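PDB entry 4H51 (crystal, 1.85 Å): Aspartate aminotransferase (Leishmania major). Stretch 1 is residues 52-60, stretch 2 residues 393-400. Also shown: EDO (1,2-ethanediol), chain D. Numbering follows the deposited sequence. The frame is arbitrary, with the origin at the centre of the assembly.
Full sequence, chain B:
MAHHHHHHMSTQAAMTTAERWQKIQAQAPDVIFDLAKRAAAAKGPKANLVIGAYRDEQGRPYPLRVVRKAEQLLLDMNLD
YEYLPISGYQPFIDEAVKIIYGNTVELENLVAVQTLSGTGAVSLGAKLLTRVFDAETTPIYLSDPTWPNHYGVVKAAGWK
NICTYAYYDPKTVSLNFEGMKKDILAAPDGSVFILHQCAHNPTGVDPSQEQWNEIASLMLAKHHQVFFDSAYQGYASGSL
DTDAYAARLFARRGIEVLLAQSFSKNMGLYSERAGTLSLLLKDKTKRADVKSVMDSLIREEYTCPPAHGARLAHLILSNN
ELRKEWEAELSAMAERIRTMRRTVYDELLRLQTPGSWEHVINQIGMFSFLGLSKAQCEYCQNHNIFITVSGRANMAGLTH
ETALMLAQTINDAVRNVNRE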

# COMPACT_ATOMS: atom_id res chain seq x y z
N GLY B 52 -9.19 -17.74 -2.60
CA GLY B 52 -8.03 -18.48 -3.01
C GLY B 52 -6.85 -18.39 -2.03
O GLY B 52 -5.83 -17.75 -2.35
N ALA B 53 -6.97 -19.04 -0.88
CA ALA B 53 -5.91 -19.10 0.11
C ALA B 53 -5.65 -20.59 0.45
O ALA B 53 -6.59 -21.36 0.60
N TYR B 54 -4.38 -20.98 0.52
CA TYR B 54 -3.97 -22.37 0.73
C TYR B 54 -4.39 -22.84 2.15
O TYR B 54 -4.28 -22.08 3.15
N ARG B 55 -4.90 -24.05 2.24
CA ARG B 55 -5.08 -24.69 3.51
C ARG B 55 -4.35 -26.02 3.52
O ARG B 55 -4.12 -26.64 2.46
N ASP B 56 -3.97 -26.45 4.69
CA ASP B 56 -3.27 -27.72 4.86
C ASP B 56 -4.26 -28.92 4.87
O ASP B 56 -5.47 -28.75 4.58
N GLU B 57 -3.69 -30.09 5.16
CA GLU B 57 -4.38 -31.40 5.20
C GLU B 57 -5.60 -31.39 6.13
O GLU B 57 -6.56 -32.11 5.92
N GLN B 58 -5.52 -30.56 7.16
CA GLN B 58 -6.62 -30.42 8.09
C GLN B 58 -7.47 -29.19 7.85
O GLN B 58 -8.33 -28.86 8.67
N GLY B 59 -7.27 -28.54 6.72
CA GLY B 59 -8.07 -27.37 6.36
C GLY B 59 -7.71 -26.11 7.14
O GLY B 59 -8.50 -25.20 7.21
N ARG B 60 -6.51 -26.07 7.70
CA ARG B 60 -6.06 -24.94 8.49
C ARG B 60 -5.19 -23.98 7.68
O ARG B 60 -4.47 -24.42 6.72
N ALA B 393 -14.37 -22.82 -7.08
CA ALA B 393 -14.10 -23.51 -5.83
C ALA B 393 -12.61 -23.44 -5.59
O ALA B 393 -11.85 -23.76 -6.48
N ASN B 394 -12.21 -23.02 -4.38
CA ASN B 394 -10.83 -23.12 -3.94
C ASN B 394 -10.54 -24.54 -3.56
O ASN B 394 -10.86 -24.97 -2.49
N MET B 395 -9.89 -25.28 -4.46
CA MET B 395 -9.58 -26.65 -4.23
C MET B 395 -8.50 -26.80 -3.19
O MET B 395 -8.42 -27.80 -2.51
N ALA B 396 -7.70 -25.74 -3.00
CA ALA B 396 -6.67 -25.77 -1.97
C ALA B 396 -7.27 -25.60 -0.57
O ALA B 396 -6.57 -25.77 0.42
N GLY B 397 -8.55 -25.30 -0.49
CA GLY B 397 -9.24 -25.20 0.80
C GLY B 397 -9.85 -26.50 1.28
O GLY B 397 -10.40 -26.56 2.38
N LEU B 398 -9.76 -27.53 0.43
CA LEU B 398 -10.35 -28.83 0.71
C LEU B 398 -9.49 -29.70 1.62
O LEU B 398 -8.26 -29.60 1.65
N THR B 399 -10.16 -30.59 2.32
CA THR B 399 -9.57 -31.75 2.97
C THR B 399 -10.16 -33.00 2.30
O THR B 399 -11.16 -32.91 1.57
N HIS B 400 -9.54 -34.15 2.53
CA HIS B 400 -10.11 -35.42 2.07
C HIS B 400 -11.60 -35.42 2.33
O HIS B 400 -12.40 -35.65 1.43

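The contact between these two stretches, more than 300 residues apart in sequence, is unusual in how little of it is side chain against side chain: a single apolar pair, Tyr54 with Ala396, joins the two, and both direct hydrogen bonds end on backbone carbonyls. The stretches run alongside each other in the same direction, from Gly52 beside Asn394 to Glu57 beside Thr399, and bury 343 Å² in total.

Three side chains of the second stretch, those of Asn394, Ala396 and Thr399, point toward the first. Asn394, with chi1 t, uses its amide twice. Asn394 ND2 donates to the backbone O of Ala53 at 3.0 Å, while Asn394 OD1 accepts a weak hydrogen bond from the N of Ala396 at 3.0 Å, so the side chain links the 3-10 segment, at Ala396, to the neighbouring stretch. The lack of a side chain at Gly397 matters here, since a CB would lie only 2.9 Å from Asn394 ND2. Next along, the N of Arg55 donates to the O of Ala396 at 3.0 Å, and the CB of Ala396 lies 4.0 Å from CD1 of Tyr54.

Tyr54 starts away from the second stretch, in rotamer t. Tyr54 OH donates to O1 of a 1,2-ethanediol at 2.6 Å, with this oxygen at the ring edge, and O1 donates to OE1 of Glu57 at 2.8 Å. The diol, probably from the crystallisation liquor, bridges two side chains of the same stretch. Arg55 (chi1 m, chi2 m) leaves its backbone toward the second stretch, placing CG 3.9 Å from CA of Gly397, but its end leads away and NH1 donates to the O of Tyr54 at 2.8 Å.

At the far end, Thr399, with chi1 p, packs CG2 against the type I turn from Asp56 to Gly59, 3.5 Å from the O of Glu57 and 3.3 Å from the N of Gly59. The fit leaves little room at Gly59, where a CB would lie 3.1 Å from Thr399 CG2; its positive phi also favours glycine. Thr399 caps the helix that follows. Asp56, chi1 p, braces the turn from within: OD1 accepts from the N of Gln58 at 2.8 Å and the N of Arg60 at 2.9 Å, and OD2 forms a salt bridge with NH2 of Arg60 at 3.0 Å. One water bridges the stretches, donating to the O of Glu57 at 2.8 Å and accepting from the N of His400 at 3.0 Å.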

# COMPACT_ATOMS: atom_id res chain seq x y z
CB ALA B 53 -6.29 -18.32 1.36
CB TYR B 54 -2.44 -22.53 0.54
CG TYR B 54 -2.00 -23.94 0.73
CD1 TYR B 54 -2.14 -24.85 -0.31
CD2 TYR B 54 -1.48 -24.39 1.95
CE1 TYR B 54 -1.77 -26.16 -0.15
CE2 TYR B 54 -1.11 -25.70 2.11
CZ TYR B 54 -1.30 -26.59 1.07
OH TYR B 54 -0.95 -27.89 1.16
CB ARG B 55 -6.59 -24.87 3.78
CG ARG B 55 -7.39 -23.57 3.85
CD ARG B 55 -7.10 -22.86 5.18
NE ARG B 55 -7.73 -21.53 5.32
CZ ARG B 55 -7.17 -20.36 4.97
NH1 ARG B 55 -6.00 -20.30 4.37
NH2 ARG B 55 -7.80 -19.22 5.23
CB ASP B 56 -2.35 -27.69 6.08
CG ASP B 56 -3.10 -27.74 7.43
OD1 ASP B 56 -4.34 -28.01 7.46
OD2 ASP B 56 -2.42 -27.52 8.44
CB GLU B 57 -3.41 -32.47 5.74
CG GLU B 57 -2.38 -32.95 4.73
CD GLU B 57 -1.21 -31.99 4.41
OE1 GLU B 57 -1.06 -30.87 4.98
OE2 GLU B 57 -0.42 -32.41 3.55
CB GLN B 58 -6.07 -30.40 9.50
CG GLN B 58 -5.32 -31.67 9.84
CD GLN B 58 -5.21 -31.83 11.32
OE1 GLN B 58 -4.29 -31.30 11.96
NE2 GLN B 58 -6.18 -32.52 11.89
CB ARG B 60 -5.26 -25.41 9.68
CG ARG B 60 -6.02 -26.29 10.68
CD ARG B 60 -5.03 -26.90 11.68
NE ARG B 60 -3.96 -27.68 11.00
CZ ARG B 60 -3.08 -28.47 11.63
NH1 ARG B 60 -3.13 -28.64 12.96
NH2 ARG B 60 -2.17 -29.13 10.92
CB ALA B 393 -14.53 -25.00 -5.91
CB ASN B 394 -10.58 -22.19 -2.75
CG ASN B 394 -9.21 -22.36 -2.18
OD1 ASN B 394 -8.30 -22.80 -2.88
ND2 ASN B 394 -9.06 -22.07 -0.87
CB MET B 395 -9.16 -27.37 -5.53
CG MET B 395 -10.12 -27.18 -6.69
SD MET B 395 -11.76 -27.92 -6.43
CE MET B 395 -11.44 -29.68 -6.58
CB ALA B 396 -5.67 -24.64 -2.24
CB LEU B 398 -10.58 -29.59 -0.59
CG LEU B 398 -11.67 -29.11 -1.51
CD1 LEU B 398 -11.58 -29.82 -2.87
CD2 LEU B 398 -13.06 -29.21 -0.87
CB THR B 399 -9.89 -31.76 4.46
OG1 THR B 399 -11.29 -32.02 4.67
CG2 THR B 399 -9.46 -30.40 5.14
CB HIS B 400 -9.44 -36.60 2.77
CG HIS B 400 -10.07 -37.94 2.44
ND1 HIS B 400 -9.84 -38.59 1.26
CD2 HIS B 400 -10.97 -38.74 3.16
CE1 HIS B 400 -10.54 -39.73 1.24
NE2 HIS B 400 -11.23 -39.83 2.40
C1 EDO D . 1.14 -28.42 3.77
O1 EDO D . -0.20 -28.74 3.45
C2 EDO D . 2.04 -28.87 2.62
O2 EDO D . 2.25 -30.28 2.74
O HOH W 1 -6.89 -34.02 3.96